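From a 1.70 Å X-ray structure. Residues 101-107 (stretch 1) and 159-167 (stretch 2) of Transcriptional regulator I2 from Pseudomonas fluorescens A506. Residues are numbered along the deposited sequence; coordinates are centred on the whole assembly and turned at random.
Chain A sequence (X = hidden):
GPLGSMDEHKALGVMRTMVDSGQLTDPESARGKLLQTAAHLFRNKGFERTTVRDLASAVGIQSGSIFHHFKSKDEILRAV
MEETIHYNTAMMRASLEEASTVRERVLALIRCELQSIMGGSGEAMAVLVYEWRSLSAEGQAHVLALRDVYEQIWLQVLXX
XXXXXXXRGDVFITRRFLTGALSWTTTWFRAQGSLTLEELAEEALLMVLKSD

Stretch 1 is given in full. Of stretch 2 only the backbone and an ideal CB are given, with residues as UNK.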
# COMPACT_ATOMS: atom_id res chain seq x y z
N THR A 101 5.87 27.25 -10.83
CA THR A 101 5.40 27.56 -9.49
C THR A 101 5.48 26.35 -8.61
O THR A 101 5.48 25.22 -9.13
CB THR A 101 3.94 28.03 -9.48
OG1 THR A 101 3.12 27.02 -10.10
CG2 THR A 101 3.80 29.34 -10.25
N VAL A 102 5.55 26.55 -7.30
CA VAL A 102 5.55 25.40 -6.37
C VAL A 102 4.36 24.46 -6.60
O VAL A 102 4.52 23.22 -6.65
CB VAL A 102 5.53 25.86 -4.88
CG1 VAL A 102 5.13 24.70 -3.92
CG2 VAL A 102 6.89 26.49 -4.49
N ARG A 103 3.15 25.00 -6.70
CA ARG A 103 2.01 24.16 -6.87
C ARG A 103 2.07 23.34 -8.15
O ARG A 103 1.70 22.17 -8.13
CB ARG A 103 0.67 24.92 -6.72
CG ARG A 103 0.31 25.83 -7.88
CD ARG A 103 -0.65 25.08 -8.80
NE ARG A 103 -1.99 24.94 -8.25
CZ ARG A 103 -2.93 24.20 -8.80
NH1 ARG A 103 -4.12 24.10 -8.22
NH2 ARG A 103 -2.70 23.54 -9.93
N GLU A 104 2.56 23.92 -9.24
CA GLU A 104 2.63 23.16 -10.47
C GLU A 104 3.76 22.11 -10.43
O GLU A 104 3.63 21.07 -11.10
CB GLU A 104 2.72 24.07 -11.68
CG GLU A 104 1.30 24.71 -11.96
CD GLU A 104 0.30 23.68 -12.56
OE1 GLU A 104 0.60 23.12 -13.62
OE2 GLU A 104 -0.78 23.43 -11.98
N ARG A 105 4.83 22.40 -9.71
CA ARG A 105 5.94 21.43 -9.64
C ARG A 105 5.52 20.24 -8.79
O ARG A 105 5.76 19.10 -9.17
CB ARG A 105 7.20 22.10 -9.08
CG ARG A 105 7.74 23.15 -10.08
CD ARG A 105 8.83 24.07 -9.52
NE ARG A 105 10.03 23.36 -9.13
CZ ARG A 105 10.97 22.95 -9.98
NH1 ARG A 105 10.86 23.17 -11.30
NH2 ARG A 105 12.03 22.33 -9.51
N VAL A 106 4.93 20.47 -7.63
CA VAL A 106 4.38 19.34 -6.84
C VAL A 106 3.33 18.55 -7.65
O VAL A 106 3.35 17.34 -7.68
CB VAL A 106 3.81 19.79 -5.45
CG1 VAL A 106 3.31 18.62 -4.64
CG2 VAL A 106 4.91 20.53 -4.64
N LEU A 107 2.41 19.25 -8.33
CA LEU A 107 1.41 18.57 -9.11
C LEU A 107 2.03 17.77 -10.23
O LEU A 107 1.56 16.67 -10.52
CB LEU A 107 0.40 19.60 -9.66
CG LEU A 107 -0.73 18.93 -10.44
CD1 LEU A 107 -1.53 17.93 -9.57
CD2 LEU A 107 -1.65 20.04 -11.03
N UNK A 159 11.12 19.84 -0.84
CA UNK A 159 11.94 20.74 -0.04
C UNK A 159 11.68 22.17 -0.45
O UNK A 159 11.62 23.06 0.42
CB UNK A 159 13.43 20.40 -0.18
N UNK A 160 11.54 22.41 -1.76
CA UNK A 160 11.13 23.76 -2.23
C UNK A 160 9.78 24.19 -1.65
O UNK A 160 9.60 25.35 -1.20
CB UNK A 160 11.05 23.79 -3.76
N UNK A 161 8.82 23.27 -1.68
CA UNK A 161 7.48 23.53 -1.13
C UNK A 161 7.52 23.89 0.34
O UNK A 161 6.81 24.81 0.75
CB UNK A 161 6.58 22.31 -1.33
N UNK A 162 8.32 23.14 1.10
CA UNK A 162 8.48 23.35 2.53
C UNK A 162 9.09 24.75 2.74
O UNK A 162 8.64 25.50 3.59
CB UNK A 162 9.35 22.26 3.15
N UNK A 163 10.16 25.06 1.99
CA UNK A 163 10.78 26.39 2.10
C UNK A 163 9.83 27.54 1.80
O UNK A 163 9.91 28.57 2.47
CB UNK A 163 11.98 26.48 1.15
N UNK A 164 8.95 27.41 0.80
CA UNK A 164 7.94 28.45 0.47
C UNK A 164 6.73 28.48 1.42
O UNK A 164 5.86 29.35 1.28
CB UNK A 164 7.44 28.23 -0.96
N UNK A 165 6.64 27.53 2.35
CA UNK A 165 5.55 27.52 3.33
C UNK A 165 4.31 26.71 3.00
O UNK A 165 3.25 26.90 3.63
CB UNK A 165 5.11 28.96 3.57
N UNK A 166 4.40 25.83 1.99
CA UNK A 166 3.29 24.99 1.54
C UNK A 166 3.14 23.64 2.23
O UNK A 166 2.15 22.98 2.05
CB UNK A 166 3.44 24.74 0.04
N UNK A 167 4.13 23.21 3.01
CA UNK A 167 4.06 21.88 3.61
C UNK A 167 4.29 22.05 5.10
O UNK A 167 5.25 22.74 5.51
CB UNK A 167 5.08 20.92 2.99

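The two helices run nearly antiparallel, their N-to-C directions 151° apart and their axes 9.9 Å apart at closest approach. Positions 160, 161, 164 and 166 of the second stretch meet V102, R105 and V106.

Position 159 lies in helix, and its ideal CB has nothing of stretch 1 within 5.5 Å. The contact therefore sets no preference, and many residues would fit; the deposited one is G159.

At position 160 the CA-to-CB bond points toward stretch 1, and the ideal CB lies 5.5 Å from R105 NE. A cationic guanidinium within reach favours an acidic or amide side chain, and one long enough to meet it edge-on. The residue is E160. With chi1 m and chi2 t, it forms a two-pronged salt bridge: R105 NE donates to E160 OE2 at 2.7 Å, and R105 NH2 donates to E160 OE1 at 3.0 Å. The carboxylate thus meets the edge of the guanidinium, where the N-H bonds point.

Position 161 has its CB sideways, yet the ideal CB is already 3.8 Å from V102 CG1 and 4.1 Å from V106 CG2. Two valine methyls so near ask for something small and apolar, alanine above all. A161 is found, its CB 3.7 Å from V102 CG1 and 4.1 Å from V106 CG2, packing against both valines.

Position 162 points away, which suits a polar or long side chain. It is K162, whose NZ makes a weak hydrogen bond, 3.5 Å, to the backbone O of position 167. Position 163 is out of reach and permissive; A163 suits a helix.

Position 164 points toward stretch 1, with its ideal CB 4.0 Å from V102 CG2. A small apolar group suffices for contact, and A164 supplies it, its CB 4.0 Å from V102 CG2.

At position 165 phi is +93°, and a CB would be jammed against the preceding carbonyl O, so glycine is called for. G165 completes a Schellman motif, with G165 N bonded to K162 O at 3.1 Å and the backbone N of position 166 to A161 O at 2.9 Å.

Position 166 then turns its CB toward V102; the ideal CB of position 166 lies 4.3 Å from V102 CG1. Aliphatic or aromatic residues would suit this methyl. Y166 lays a ring face against it: V102 CG1 sits 3.9 Å from the centroid of the Y166 ring, 16° off the normal, a CH-pi contact, and 3.7 Å from Y166 CD1.

At position 167 CA-to-CB points sideways and the ideal CB has no atom of stretch 1 within 5.5 Å. The extended backbone (phi -128°, psi 130°) accommodates many residues, beta-branched ones readily. I167 is found; the end of its side chain comes nearer without making contact.

Stretch 2 159-167: GEAKAAGYI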
# COMPACT_ATOMS: atom_id res chain seq x y z
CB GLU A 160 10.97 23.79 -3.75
CG GLU A 160 12.23 23.62 -4.51
CD GLU A 160 11.96 23.33 -6.01
OE1 GLU A 160 12.91 22.91 -6.68
OE2 GLU A 160 10.82 23.51 -6.54
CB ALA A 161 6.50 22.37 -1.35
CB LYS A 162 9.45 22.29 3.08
CG LYS A 162 9.81 22.43 4.56
CD LYS A 162 8.63 22.13 5.46
CE LYS A 162 9.02 21.92 6.96
NZ LYS A 162 7.73 21.75 7.70
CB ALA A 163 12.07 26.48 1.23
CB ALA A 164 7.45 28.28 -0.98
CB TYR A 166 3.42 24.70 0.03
CG TYR A 166 3.18 25.90 -0.86
CD1 TYR A 166 4.15 26.87 -1.04
CD2 TYR A 166 2.00 26.02 -1.57
CE1 TYR A 166 3.91 27.98 -1.85
CE2 TYR A 166 1.77 27.09 -2.41
CZ TYR A 166 2.71 28.06 -2.53
OH TYR A 166 2.45 29.12 -3.38
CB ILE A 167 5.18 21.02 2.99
CG1 ILE A 167 4.77 20.62 1.57
CG2 ILE A 167 5.47 19.77 3.83
CD1 ILE A 167 5.76 19.71 0.92
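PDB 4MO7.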